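Local coordinates for protein MJ1225 (Methanocaldococcus jannaschii, PDB 3KH5) that binds AMP and ADP, largely at its four CBS motifs, and is probably an archaeal homologue of the gamma subunit of AMP-activated protein kinase, at residues 52-57 with 194-199. Sequence-based numbering, arbitrary orientation.
Sequences ITSMDI and ITSTDF. With ADP (adenosine-5'-diphosphate), chain D; AMP (adenosine monophosphate), chain C.
S54 and S196 meet through their hydroxyls, S54 OG lying 2.8 Å from S196 OG in a hydrogen bond. Either could be the donor. Each OG sits between its own backbone N and carbonyl carbon (chi1 55° and 60°), which turns both hydroxyls to the partner segment. The contact is buried, near the centre of the chain. M55 has a chain bent at chi2 and chi3, and the position of its methyl is doubtful. Its CB and CG run past O1A of the ADP alpha-phosphate.

Each serine follows an N-cap threonine, T53 or T195, at a strand-to-helix junction, and each of these junctions belongs to a CBS motif and holds a nucleotide. T53 and D56 form a capping box, and T195 and D198 form the equivalent one. T53 OG1 donates to ADP O2A at 2.6 Å. T195 OG1 does the same to AMP O2P at 3.0 Å, with a weak bond from T197 OG1 to the same oxygen.

D56 grips the ADP ribose with both oxygens: OD1 accepts from O3' and OD2 from O2', each at 2.6 Å. D56 OD2 also takes T53 N on its anti lone pair. With an alanine here, the ribose O2' and O3' and T53 N would probably lose these acceptors, and K66 the charge it pairs with. D198 holds the AMP ribose likewise. Further out, K66 makes a salt bridge to D56 OD1, and R180 touches M55 and hydrogen-bonds to ADP.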
loop_
_atom_site.group_PDB
_atom_site.type_symbol
_atom_site.label_atom_id
_atom_site.label_comp_id
_atom_site.label_asym_id
_atom_site.label_seq_id
_atom_site.Cartn_x
_atom_site.Cartn_y
_atom_site.Cartn_z
ATOM N N ILE A 52 -4.244 8.282 5.599
ATOM C CA ILE A 52 -2.788 8.230 5.496
ATOM C C ILE A 52 -2.357 6.776 5.365
ATOM O O ILE A 52 -2.780 5.923 6.152
ATOM C CB ILE A 52 -2.101 8.936 6.708
ATOM C CG1 ILE A 52 -0.585 9.037 6.515
ATOM C CG2 ILE A 52 -2.452 8.261 8.045
ATOM C CD1 ILE A 52 -0.143 10.369 5.911
ATOM N N THR A 53 -1.556 6.489 4.343
ATOM C CA THR A 53 -1.075 5.133 4.097
ATOM C C THR A 53 0.444 5.155 4.051
ATOM O O THR A 53 1.057 6.223 4.140
ATOM C CB THR A 53 -1.587 4.567 2.755
ATOM O OG1 THR A 53 -0.902 5.213 1.674
ATOM C CG2 THR A 53 -3.104 4.760 2.599
ATOM N N SER A 54 1.050 3.982 3.885
ATOM C CA SER A 54 2.506 3.873 3.806
ATOM C C SER A 54 3.077 4.600 2.594
ATOM O O SER A 54 4.230 5.026 2.613
ATOM C CB SER A 54 2.947 2.407 3.805
ATOM O OG SER A 54 2.320 1.678 2.768
ATOM N N MET A 55 2.268 4.731 1.545
ATOM C CA MET A 55 2.671 5.458 0.346
ATOM C C MET A 55 2.852 6.943 0.607
ATOM O O MET A 55 3.758 7.562 0.056
ATOM C CB MET A 55 1.670 5.239 -0.783
ATOM C CG MET A 55 2.014 4.033 -1.617
ATOM S SD MET A 55 3.412 4.408 -2.684
ATOM C CE MET A 55 4.499 3.079 -2.140
ATOM N N ASP A 56 2.000 7.513 1.451
ATOM C CA ASP A 56 2.164 8.902 1.866
ATOM C C ASP A 56 3.460 9.095 2.643
ATOM O O ASP A 56 4.104 10.144 2.546
ATOM C CB ASP A 56 0.992 9.332 2.736
ATOM C CG ASP A 56 -0.312 9.345 1.983
ATOM O OD1 ASP A 56 -0.380 10.018 0.933
ATOM O OD2 ASP A 56 -1.275 8.697 2.450
ATOM N N ILE A 57 3.821 8.082 3.429
ATOM C CA ILE A 57 5.061 8.102 4.202
ATOM C C ILE A 57 6.260 7.998 3.262
ATOM O O ILE A 57 7.261 8.687 3.454
ATOM C CB ILE A 57 5.128 6.962 5.259
ATOM C CG1 ILE A 57 3.969 7.054 6.267
ATOM C CG2 ILE A 57 6.506 6.939 5.970
ATOM C CD1 ILE A 57 3.961 8.307 7.152
ATOM N N ILE A 194 10.278 -5.414 -3.514
ATOM C CA ILE A 194 10.352 -4.340 -2.529
ATOM C C ILE A 194 9.001 -3.612 -2.514
ATOM O O ILE A 194 8.424 -3.348 -3.577
ATOM C CB ILE A 194 11.551 -3.381 -2.832
ATOM C CG1 ILE A 194 11.804 -2.421 -1.662
ATOM C CG2 ILE A 194 11.354 -2.611 -4.143
ATOM C CD1 ILE A 194 12.560 -3.054 -0.503
ATOM N N THR A 195 8.481 -3.327 -1.316
ATOM C CA THR A 195 7.188 -2.639 -1.172
ATOM C C THR A 195 7.307 -1.429 -0.238
ATOM O O THR A 195 8.304 -1.296 0.470
ATOM C CB THR A 195 6.050 -3.589 -0.682
ATOM O OG1 THR A 195 6.177 -3.830 0.725
ATOM C CG2 THR A 195 6.062 -4.923 -1.439
ATOM N N SER A 196 6.299 -0.555 -0.236
ATOM C CA SER A 196 6.293 0.621 0.647
ATOM C C SER A 196 6.386 0.247 2.135
ATOM O O SER A 196 6.927 1.006 2.943
ATOM C CB SER A 196 5.057 1.486 0.395
ATOM O OG SER A 196 3.860 0.765 0.640
ATOM N N THR A 197 5.861 -0.935 2.471
ATOM C CA THR A 197 5.894 -1.514 3.822
ATOM C C THR A 197 7.330 -1.742 4.319
ATOM O O THR A 197 7.649 -1.476 5.487
ATOM C CB THR A 197 5.082 -2.847 3.852
ATOM O OG1 THR A 197 3.678 -2.553 3.814
ATOM C CG2 THR A 197 5.376 -3.663 5.101
ATOM N N ASP A 198 8.182 -2.231 3.419
ATOM C CA ASP A 198 9.610 -2.405 3.689
ATOM C C ASP A 198 10.267 -1.091 4.101
ATOM O O ASP A 198 11.153 -1.074 4.961
ATOM C CB ASP A 198 10.317 -2.965 2.450
ATOM C CG ASP A 198 9.876 -4.376 2.115
ATOM O OD1 ASP A 198 9.814 -5.217 3.034
ATOM O OD2 ASP A 198 9.594 -4.650 0.929
ATOM N N PHE A 199 9.829 0.003 3.481
ATOM C CA PHE A 199 10.364 1.322 3.793
ATOM C C PHE A 199 9.941 1.780 5.212
ATOM O O PHE A 199 10.762 2.376 5.932
ATOM C CB PHE A 199 10.044 2.351 2.679
ATOM C CG PHE A 199 10.707 2.049 1.327
ATOM C CD1 PHE A 199 11.596 0.980 1.175
ATOM C CD2 PHE A 199 10.459 2.862 0.218
ATOM C CE1 PHE A 199 12.203 0.713 -0.059
ATOM C CE2 PHE A 199 11.068 2.603 -1.021
ATOM C CZ PHE A 199 11.939 1.525 -1.155
HETATM P PB ADP D . -4.103 2.067 -2.473
HETATM O O1B ADP D . -3.893 1.867 -3.935
HETATM O O2B ADP D . -3.601 0.776 -1.617
HETATM O O3B ADP D . -5.648 2.295 -2.051
HETATM P PA ADP D . -1.859 3.113 -1.528
HETATM O O1A ADP D . -0.738 3.314 -2.473
HETATM O O2A ADP D . -1.504 3.286 0.054
HETATM O O3A ADP D . -3.380 3.353 -1.900
HETATM O "O5'" ADP D . -1.930 4.759 -1.442
HETATM C "C5'" ADP D . -1.718 5.667 -2.568
HETATM C "C4'" ADP D . -2.291 7.092 -2.293
HETATM O "O4'" ADP D . -3.750 7.004 -2.355
HETATM C "C3'" ADP D . -1.938 7.695 -0.916
HETATM O "O3'" ADP D . -1.668 9.094 -1.078
HETATM C "C2'" ADP D . -3.212 7.467 -0.097
HETATM O "O2'" ADP D . -3.380 8.454 0.935
HETATM C "C1'" ADP D . -4.292 7.620 -1.161
HETATM N N9 ADP D . -5.541 6.902 -0.769
HETATM C C8 ADP D . -5.691 5.642 -0.343
HETATM N N7 ADP D . -6.987 5.407 -0.105
HETATM C C5 ADP D . -7.657 6.521 -0.382
HETATM C C6 ADP D . -8.995 6.892 -0.336
HETATM N N6 ADP D . -9.928 6.032 0.062
HETATM N N1 ADP D . -9.330 8.142 -0.700
HETATM C C2 ADP D . -8.416 9.019 -1.099
HETATM N N3 ADP D . -7.133 8.696 -1.155
HETATM C C4 ADP D . -6.735 7.464 -0.804
HETATM P P AMP C . 2.714 -5.437 1.462
HETATM O O1P AMP C . 1.758 -5.240 2.581
HETATM O O2P AMP C . 3.197 -4.021 0.853
HETATM O O3P AMP C . 2.048 -6.226 0.212
HETATM O "O5'" AMP C . 4.050 -6.223 1.874
HETATM C "C5'" AMP C . 4.263 -6.806 3.182
HETATM C "C4'" AMP C . 5.493 -7.716 3.147
HETATM O "O4'" AMP C . 5.181 -8.749 2.169
HETATM C "C3'" AMP C . 6.667 -6.889 2.591
HETATM O "O3'" AMP C . 7.893 -7.221 3.276
HETATM C "C2'" AMP C . 6.747 -7.335 1.132
HETATM O "O2'" AMP C . 8.102 -7.288 0.671
HETATM C "C1'" AMP C . 6.242 -8.780 1.202
HETATM N N9 AMP C . 5.678 -9.254 -0.095
HETATM C C8 AMP C . 4.763 -8.634 -0.847
HETATM N N7 AMP C . 4.506 -9.360 -1.935
HETATM C C5 AMP C . 5.265 -10.448 -1.874
HETATM C C6 AMP C . 5.427 -11.546 -2.704
HETATM N N6 AMP C . 4.729 -11.640 -3.834
HETATM N N1 AMP C . 6.297 -12.509 -2.344
HETATM C C2 AMP C . 6.997 -12.423 -1.216
HETATM N N3 AMP C . 6.864 -11.385 -0.401
HETATM C C4 AMP C . 6.009 -10.389 -0.704
#